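Local coordinates for protein lectin 2 (Agrocybe aegerita, PDB 4TQJ) that specifically recognises non-reducing terminal N-acetylglucosamine, as a sugar-binding lectin built as a beta-propeller, at residues 18-24 / 395-401; 337-341 / 353-358. The protein carries 1 engineered substitution. One frame throughout, in Å; residues are numbered along the deposited sequence.

Overall arrangement
From the N terminus, the chain first reaches residues 18-24. Their partner, 395-401, comes near the C terminus, so contact 1 closes a loop of almost the whole chain. It joins the two ends of the protein in one sheet and closes the ring of seven blades of the beta-propeller. Contact 2 pairs 337-341 with 353-358, a local hairpin that lies within the long span of contact 1. It forms the two inner strands of the blade that precedes the closing one in the ring. The two contacts are neighbours, with centres about 13 Å apart. Met398 packs on Phe341, Cys396 on Arg339 and Ile21 on Phe356, so they tie adjacent blades together.

Contact 1. Residues 18-24 / 395-401; sequences FADIVGF and VCWMANL
The rings of Phe24 and Trp397 meet rim to rim, with Phe24 CE2 4.0 Å from Trp397 CD1. In the plane of the Phe24 ring, two neighbours sit at its edge: Trp397 CD1 and the carbonyl oxygen of Val395. One face of the Trp397 ring takes a methyl group of Val395, CG1, which sits toward the rim. The indole N-H points elsewhere, and NE1 is bonded to the carbonyl oxygen of Arg61 in the next blade. The carboxylate of Asp20 is another flat group of the contact. Leu401 N meets Asp20 OD2 nearly along its C-O bond at 2.9 Å, and OD1 takes the backbone N-H of Asn34. Bonds to both oxygens of this buried acid probably fix the rotation of the carboxylate. Asp20 CB packs on Leu401 CD1 at 3.6 Å.

Strands 20-24 and 395-399 run antiparallel, at 167°. This is the closure of a seven-bladed beta-propeller: the C-terminal strand becomes the inner strand of a blade whose other three strands come from the N-terminal part. The hydrogen-bonded pairs are Asp20 with Ala399, Val22 with Trp397 and Phe24 with Val395. Val22 N to Trp397 O is 2.8 Å and nearly straight (175°).

Val22, Phe24, Val395 and Trp397 turn toward the blade of strand 60-64. Just past the strand end, Leu401 CD2 touches Val22 CG2 at 3.9 Å. Ile21, Cys396 and Met398 turn to the blade of strand 339-343. The Met398 chain is bent at chi2 and chi3 (both -58°) and folds back over residues 19-21. Met398 SD lies 3.8 Å from Ile21 CG1, and Met398 CE lies 3.7 Å from Ala19 CB.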
ATOM      1  N   PHE A  18       4.594   5.986   1.014  1.00 14.91           N
ATOM      2  CA  PHE A  18       4.343   6.011   2.441  1.00 11.88           C
ATOM      3  C   PHE A  18       5.239   4.983   3.099  1.00 15.08           C
ATOM      4  O   PHE A  18       4.836   3.837   3.310  1.00 11.79           O
ATOM      5  CB  PHE A  18       2.871   5.738   2.730  1.00 14.31           C
ATOM      6  CG  PHE A  18       1.930   6.598   1.930  1.00 15.72           C
ATOM      7  CD1 PHE A  18       1.344   7.723   2.495  1.00 18.80           C
ATOM      8  CD2 PHE A  18       1.640   6.291   0.616  1.00 16.95           C
ATOM      9  CE1 PHE A  18       0.489   8.524   1.764  1.00 16.47           C
ATOM     10  CE2 PHE A  18       0.779   7.089  -0.122  1.00 23.17           C
ATOM     11  CZ  PHE A  18       0.207   8.208   0.453  1.00 18.27           C
ATOM     12  N   ALA A  19       6.476   5.376   3.401  1.00 10.85           N
ATOM     13  CA  ALA A  19       7.415   4.404   3.953  1.00 13.00           C
ATOM     14  C   ALA A  19       6.907   3.752   5.240  1.00 11.13           C
ATOM     15  O   ALA A  19       6.356   4.421   6.117  1.00 12.93           O
ATOM     16  CB  ALA A  19       8.818   5.032   4.172  1.00 10.42           C
ATOM     17  N   ASP A  20       7.110   2.440   5.352  1.00 10.92           N
ATOM     18  CA  ASP A  20       6.815   1.708   6.582  1.00 11.50           C
ATOM     19  C   ASP A  20       8.075   1.475   7.420  1.00 11.84           C
ATOM     20  O   ASP A  20       9.181   1.525   6.906  1.00 14.19           O
ATOM     21  CB  ASP A  20       6.196   0.338   6.244  1.00 15.31           C
ATOM     22  CG  ASP A  20       5.018   0.445   5.303  1.00 13.13           C
ATOM     23  OD1 ASP A  20       3.970   0.968   5.721  1.00 15.00           O
ATOM     24  OD2 ASP A  20       5.147   0.015   4.134  1.00 19.64           O
ATOM     25  N   ILE A  21       7.904   1.205   8.710  1.00 14.78           N
ATOM     26  CA  ILE A  21       9.035   0.877   9.581  1.00 14.31           C
ATOM     27  C   ILE A  21       9.147  -0.626   9.674  1.00 14.79           C
ATOM     28  O   ILE A  21       8.157  -1.302   9.931  1.00 15.09           O
ATOM     29  CB  ILE A  21       8.824   1.373  11.013  1.00 14.48           C
ATOM     30  CG1 ILE A  21       8.613   2.887  11.033  1.00 16.25           C
ATOM     31  CG2 ILE A  21      10.016   0.985  11.903  1.00 15.61           C
ATOM     32  CD1 ILE A  21       8.178   3.391  12.376  1.00 16.64           C
ATOM     33  N   VAL A  22      10.341  -1.154   9.454  1.00 11.69           N
ATOM     34  CA  VAL A  22      10.577  -2.575   9.683  1.00 12.70           C
ATOM     35  C   VAL A  22      11.711  -2.694  10.688  1.00 21.44           C
ATOM     36  O   VAL A  22      12.822  -2.213  10.448  1.00 19.75           O
ATOM     37  CB  VAL A  22      10.883  -3.325   8.377  1.00 17.33           C
ATOM     38  CG1 VAL A  22      11.328  -4.759   8.653  1.00 19.57           C
ATOM     39  CG2 VAL A  22       9.666  -3.293   7.453  1.00 15.57           C
ATOM     40  N   GLY A  23      11.409  -3.288  11.836  1.00 16.19           N
ATOM     41  CA  GLY A  23      12.395  -3.447  12.877  1.00 17.48           C
ATOM     42  C   GLY A  23      12.713  -4.905  13.140  1.00 20.48           C
ATOM     43  O   GLY A  23      11.805  -5.719  13.340  1.00 21.80           O
ATOM     44  N   PHE A  24      13.995  -5.251  13.120  1.00 12.40           N
ATOM     45  CA  PHE A  24      14.414  -6.547  13.627  1.00 15.59           C
ATOM     46  C   PHE A  24      14.735  -6.360  15.101  1.00 16.31           C
ATOM     47  O   PHE A  24      15.861  -6.043  15.463  1.00 18.02           O
ATOM     48  CB  PHE A  24      15.619  -7.076  12.861  1.00 15.67           C
ATOM     49  CG  PHE A  24      15.319  -7.387  11.423  1.00 16.36           C
ATOM     50  CD1 PHE A  24      14.933  -8.668  11.041  1.00 17.65           C
ATOM     51  CD2 PHE A  24      15.380  -6.390  10.464  1.00 13.79           C
ATOM     52  CE1 PHE A  24      14.645  -8.958   9.711  1.00 14.66           C
ATOM     53  CE2 PHE A  24      15.096  -6.663   9.139  1.00 13.86           C
ATOM     54  CZ  PHE A  24      14.725  -7.946   8.758  1.00 13.99           C
ATOM     55  N   VAL A 395      18.172  -4.212  14.245  1.00 15.52           N
ATOM     56  CA  VAL A 395      18.296  -3.512  12.975  1.00 15.25           C
ATOM     57  C   VAL A 395      16.946  -2.876  12.681  1.00 18.77           C
ATOM     58  O   VAL A 395      15.906  -3.511  12.861  1.00 17.55           O
ATOM     59  CB  VAL A 395      18.619  -4.489  11.827  1.00 15.31           C
ATOM     60  CG1 VAL A 395      18.860  -3.721  10.518  1.00 13.01           C
ATOM     61  CG2 VAL A 395      19.798  -5.349  12.178  1.00 17.39           C
ATOM     62  N   CYS A 396      16.948  -1.617  12.262  1.00 15.65           N
ATOM     63  CA  CYS A 396      15.716  -0.976  11.807  1.00 16.33           C
ATOM     64  C   CYS A 396      15.907  -0.359  10.449  1.00 18.88           C
ATOM     65  O   CYS A 396      16.938   0.261  10.172  1.00 19.00           O
ATOM     66  CB  CYS A 396      15.299   0.147  12.746  1.00 23.60           C
ATOM     67  SG  CYS A 396      14.687  -0.398  14.288  1.00 26.69           S
ATOM     68  N   TRP A 397      14.895  -0.501   9.612  1.00 15.47           N
ATOM     69  CA  TRP A 397      14.920   0.072   8.288  1.00 13.50           C
ATOM     70  C   TRP A 397      13.579   0.752   8.023  1.00 18.41           C
ATOM     71  O   TRP A 397      12.549   0.368   8.593  1.00 19.17           O
ATOM     72  CB  TRP A 397      15.068  -1.026   7.234  1.00 14.89           C
ATOM     73  CG  TRP A 397      16.282  -1.926   7.297  1.00 17.90           C
ATOM     74  CD1 TRP A 397      16.280  -3.290   7.441  1.00 15.34           C
ATOM     75  CD2 TRP A 397      17.658  -1.546   7.140  1.00 15.11           C
ATOM     76  NE1 TRP A 397      17.563  -3.774   7.398  1.00 13.27           N
ATOM     77  CE2 TRP A 397      18.428  -2.727   7.216  1.00 14.64           C
ATOM     78  CE3 TRP A 397      18.313  -0.322   6.949  1.00 16.78           C
ATOM     79  CZ2 TRP A 397      19.816  -2.718   7.114  1.00 18.03           C
ATOM     80  CZ3 TRP A 397      19.690  -0.314   6.851  1.00 13.91           C
ATOM     81  CH2 TRP A 397      20.429  -1.503   6.936  1.00 17.37           C
ATOM     82  N   MET A 398      13.587   1.745   7.147  1.00 15.78           N
ATOM     83  CA  MET A 398      12.360   2.153   6.479  1.00 19.48           C
ATOM     84  C   MET A 398      12.272   1.337   5.188  1.00 15.23           C
ATOM     85  O   MET A 398      13.295   1.045   4.574  1.00 15.51           O
ATOM     86  CB  MET A 398      12.363   3.654   6.171  1.00 16.61           C
ATOM     87  CG  MET A 398      12.542   4.546   7.402  1.00 14.46           C
ATOM     88  SD  MET A 398      11.276   4.311   8.679  1.00 21.81           S
ATOM     89  CE  MET A 398       9.768   4.666   7.778  1.00 15.76           C
ATOM     90  N   ALA A 399      11.056   0.957   4.794  1.00 15.65           N
ATOM     91  CA  ALA A 399      10.831   0.216   3.552  1.00 15.72           C
ATOM     92  C   ALA A 399       9.379   0.361   3.108  1.00 14.73           C
ATOM     93  O   ALA A 399       8.507   0.599   3.926  1.00 15.31           O
ATOM     94  CB  ALA A 399      11.173  -1.255   3.737  1.00 19.09           C
ATOM     95  N   ASN A 400       9.124   0.241   1.810  1.00 16.41           N
ATOM     96  CA  ASN A 400       7.751   0.223   1.319  1.00 18.66           C
ATOM     97  C   ASN A 400       7.278  -1.222   1.214  1.00 22.84           C
ATOM     98  O   ASN A 400       7.604  -1.945   0.269  1.00 22.00           O
ATOM     99  CB  ASN A 400       7.625   0.945  -0.022  1.00 19.19           C
ATOM    100  CG  ASN A 400       8.236   2.342   0.009  1.00 20.92           C
ATOM    101  OD1 ASN A 400       9.422   2.515  -0.260  1.00 19.57           O
ATOM    102  ND2 ASN A 400       7.426   3.338   0.335  1.00 15.69           N
ATOM    103  N   LEU A 401       6.528  -1.654   2.214  1.00 20.53           N
ATOM    104  CA  LEU A 401       6.045  -3.022   2.239  1.00 20.86           C
ATOM    105  C   LEU A 401       5.189  -3.324   1.022  1.00 24.70           C
ATOM    106  O   LEU A 401       5.225  -4.423   0.491  1.00 25.25           O
ATOM    107  CB  LEU A 401       5.274  -3.267   3.527  1.00 20.69           C
ATOM    108  CG  LEU A 401       6.250  -3.227   4.701  1.00 18.11           C
ATOM    109  CD1 LEU A 401       5.517  -3.239   6.018  1.00 19.89           C
ATOM    110  CD2 LEU A 401       7.191  -4.415   4.590  1.00 27.14           C
TER
HETATM  111  O   HOH W   1       4.370   3.562  -0.462  1.00 22.22           O

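Contact 2. Residues 337-341 / 353-358; sequences KHRRF and IIGFGE
This contact is an antiparallel beta hairpin, residues 337-341 with 353-358, and it makes the two inner strands of a beta-propeller blade. The strands bond through the pairs Arg339 with Phe356 and Phe341 with Ile354. Gly355 lies opposite Arg340, and Arg340 CG comes 4.1 Å from Gly355 CA. Arg340 NH1 bonds instead to the carbonyl oxygen of Phe327.

The other face carries an edge-to-face aromatic pair. Phe341 turns its edge to the ring of Phe356, with the planes at 55° and the centroids 5.0 Å apart. Phe341 CE2 stands over the centre of the Phe356 ring. Phe341 CB also rests on Ile354 CG2 at 3.8 Å. The Arg339 chain approaches the Phe356 ring at a slant, with Arg339 CB 4.0 Å from Phe356 CD2. Its extended chain then carries the guanidinium to Trp389 O and Thr394 OG1. This face packs on strand 395-399 of the neighbouring blade.

At the end of the strand pair, a buried histidine links the two segments. His338 ND1 accepts the backbone N-H of Thr334, which leaves NE2 as the donor to Glu358; together the two bonds fix the ring's rotation. Glu358 bends at chi2 (74°) to bring its carboxylate to the ring edge. Glu358 OE1 sits almost in the imidazole plane, 2.8 Å from His338 NE2, and the bond is nearly straight at 166°.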
ATOM      1  N   LYS A 337      23.115   5.662  19.415  1.00 21.11           N
ATOM      2  CA  LYS A 337      21.888   5.232  20.077  1.00 18.34           C
ATOM      3  C   LYS A 337      20.638   5.455  19.261  1.00 23.54           C
ATOM      4  O   LYS A 337      19.645   4.739  19.413  1.00 22.84           O
ATOM      5  CB  LYS A 337      21.713   5.957  21.410  1.00 18.93           C
ATOM      6  CG  LYS A 337      22.706   5.573  22.472  1.00 18.21           C
ATOM      7  CD  LYS A 337      22.290   6.141  23.819  1.00 26.89           C
ATOM      8  CE  LYS A 337      23.231   5.656  24.907  1.00 34.97           C
ATOM      9  NZ  LYS A 337      24.673   5.876  24.561  1.00 39.95           N
ATOM     10  N   HIS A 338      20.662   6.477  18.418  1.00 21.44           N
ATOM     11  CA  HIS A 338      19.432   6.910  17.775  1.00 21.68           C
ATOM     12  C   HIS A 338      19.484   6.676  16.270  1.00 19.41           C
ATOM     13  O   HIS A 338      20.565   6.582  15.674  1.00 23.61           O
ATOM     14  CB  HIS A 338      19.126   8.372  18.130  1.00 21.35           C
ATOM     15  CG  HIS A 338      19.247   8.667  19.596  1.00 22.71           C
ATOM     16  ND1 HIS A 338      20.055   9.667  20.093  1.00 19.65           N
ATOM     17  CD2 HIS A 338      18.663   8.088  20.672  1.00 22.79           C
ATOM     18  CE1 HIS A 338      19.966   9.688  21.412  1.00 20.86           C
ATOM     19  NE2 HIS A 338      19.131   8.738  21.789  1.00 22.15           N
ATOM     20  N   ARG A 339      18.311   6.539  15.667  1.00 21.65           N
ATOM     21  CA  ARG A 339      18.229   6.269  14.242  1.00 16.75           C
ATOM     22  C   ARG A 339      17.490   7.405  13.568  1.00 16.44           C
ATOM     23  O   ARG A 339      16.405   7.780  13.995  1.00 17.38           O
ATOM     24  CB  ARG A 339      17.509   4.946  13.994  1.00 20.95           C
ATOM     25  CG  ARG A 339      18.325   3.711  14.346  1.00 19.92           C
ATOM     26  CD  ARG A 339      17.564   2.430  14.004  1.00 21.53           C
ATOM     27  NE  ARG A 339      18.377   1.229  14.218  1.00 24.17           N
ATOM     28  CZ  ARG A 339      18.388   0.516  15.342  1.00 19.49           C
ATOM     29  NH1 ARG A 339      17.625   0.875  16.359  1.00 20.55           N
ATOM     30  NH2 ARG A 339      19.159  -0.562  15.448  1.00 21.84           N
ATOM     31  N   ARG A 340      18.077   7.965  12.517  1.00 16.80           N
ATOM     32  CA  ARG A 340      17.379   8.991  11.750  1.00 17.90           C
ATOM     33  C   ARG A 340      17.237   8.616  10.275  1.00 17.24           C
ATOM     34  O   ARG A 340      18.111   7.958   9.707  1.00 15.80           O
ATOM     35  CB  ARG A 340      18.050  10.358  11.930  1.00 13.42           C
ATOM     36  CG  ARG A 340      17.767  10.977  13.313  1.00 15.19           C
ATOM     37  CD  ARG A 340      18.827  11.995  13.704  1.00 13.33           C
ATOM     38  NE  ARG A 340      20.072  11.332  14.094  1.00 15.71           N
ATOM     39  CZ  ARG A 340      21.170  11.977  14.475  1.00 16.14           C
ATOM     40  NH1 ARG A 340      21.176  13.296  14.521  1.00 12.88           N
ATOM     41  NH2 ARG A 340      22.261  11.304  14.811  1.00 18.82           N
ATOM     42  N   PHE A 341      16.116   9.024   9.682  1.00 13.63           N
ATOM     43  CA  PHE A 341      15.804   8.701   8.297  1.00 12.80           C
ATOM     44  C   PHE A 341      15.239   9.916   7.583  1.00 10.83           C
ATOM     45  O   PHE A 341      14.579  10.772   8.186  1.00 11.93           O
ATOM     46  CB  PHE A 341      14.777   7.561   8.204  1.00 15.26           C
ATOM     47  CG  PHE A 341      15.059   6.393   9.118  1.00 16.36           C
ATOM     48  CD1 PHE A 341      15.681   5.260   8.639  1.00 14.85           C
ATOM     49  CD2 PHE A 341      14.690   6.433  10.461  1.00 15.76           C
ATOM     50  CE1 PHE A 341      15.927   4.170   9.483  1.00 18.75           C
ATOM     51  CE2 PHE A 341      14.940   5.356  11.304  1.00 15.74           C
ATOM     52  CZ  PHE A 341      15.550   4.220  10.808  1.00 15.80           C
ATOM     53  N   ILE A 353      11.112  13.728   7.688  1.00 11.67           N
ATOM     54  CA  ILE A 353      12.162  13.357   8.618  1.00 13.51           C
ATOM     55  C   ILE A 353      11.569  12.640   9.807  1.00 15.16           C
ATOM     56  O   ILE A 353      10.629  13.133  10.435  1.00 18.75           O
ATOM     57  CB  ILE A 353      12.975  14.588   9.071  1.00 14.93           C
ATOM     58  CG1 ILE A 353      13.964  14.990   7.970  1.00 14.32           C
ATOM     59  CG2 ILE A 353      13.701  14.296  10.384  1.00 14.22           C
ATOM     60  CD1 ILE A 353      14.388  16.442   8.017  1.00 16.25           C
ATOM     61  N   ILE A 354      12.105  11.461  10.101  1.00 15.13           N
ATOM     62  CA  ILE A 354      11.662  10.699  11.258  1.00 14.11           C
ATOM     63  C   ILE A 354      12.883  10.252  12.047  1.00 15.88           C
ATOM     64  O   ILE A 354      13.904   9.865  11.475  1.00 13.05           O
ATOM     65  CB  ILE A 354      10.787   9.485  10.869  1.00 19.28           C
ATOM     66  CG1 ILE A 354      10.408   8.668  12.116  1.00 24.14           C
ATOM     67  CG2 ILE A 354      11.519   8.596   9.883  1.00 16.47           C
ATOM     68  CD1 ILE A 354       9.378   7.561  11.849  1.00 25.10           C
ATOM     69  N   GLY A 355      12.782  10.333  13.366  1.00 15.86           N
ATOM     70  CA  GLY A 355      13.904  10.002  14.226  1.00 16.52           C
ATOM     71  C   GLY A 355      13.465   9.121  15.372  1.00 16.63           C
ATOM     72  O   GLY A 355      12.517   9.461  16.075  1.00 18.29           O
ATOM     73  N   PHE A 356      14.138   7.984  15.541  1.00 13.88           N
ATOM     74  CA  PHE A 356      13.886   7.102  16.671  1.00 16.37           C
ATOM     75  C   PHE A 356      14.773   7.568  17.821  1.00 17.87           C
ATOM     76  O   PHE A 356      15.967   7.276  17.840  1.00 19.86           O
ATOM     77  CB  PHE A 356      14.212   5.643  16.325  1.00 16.29           C
ATOM     78  CG  PHE A 356      13.394   5.073  15.171  1.00 15.63           C
ATOM     79  CD1 PHE A 356      12.351   5.787  14.606  1.00 20.04           C
ATOM     80  CD2 PHE A 356      13.691   3.823  14.655  1.00 19.47           C
ATOM     81  CE1 PHE A 356      11.609   5.252  13.542  1.00 19.28           C
ATOM     82  CE2 PHE A 356      12.967   3.293  13.592  1.00 22.97           C
ATOM     83  CZ  PHE A 356      11.924   4.014  13.035  1.00 21.34           C
ATOM     84  N   GLY A 357      14.190   8.302  18.761  1.00 18.91           N
ATOM     85  CA  GLY A 357      14.952   8.953  19.821  1.00 19.14           C
ATOM     86  C   GLY A 357      15.185   8.121  21.071  1.00 21.21           C
ATOM     87  O   GLY A 357      15.122   6.896  21.037  1.00 18.87           O
ATOM     88  N   GLU A 358      15.482   8.795  22.178  1.00 20.34           N
ATOM     89  CA  GLU A 358      15.782   8.106  23.428  1.00 23.45           C
ATOM     90  C   GLU A 358      14.554   7.356  23.938  1.00 19.60           C
ATOM     91  O   GLU A 358      14.639   6.181  24.276  1.00 19.02           O
ATOM     92  CB  GLU A 358      16.275   9.095  24.496  1.00 19.27           C
ATOM     93  CG  GLU A 358      16.841   8.430  25.739  1.00 23.05           C
ATOM     94  CD  GLU A 358      18.217   7.823  25.526  1.00 24.97           C
ATOM     95  OE1 GLU A 358      18.720   7.819  24.386  1.00 24.58           O
ATOM     96  OE2 GLU A 358      18.812   7.349  26.509  1.00 30.18           O
TER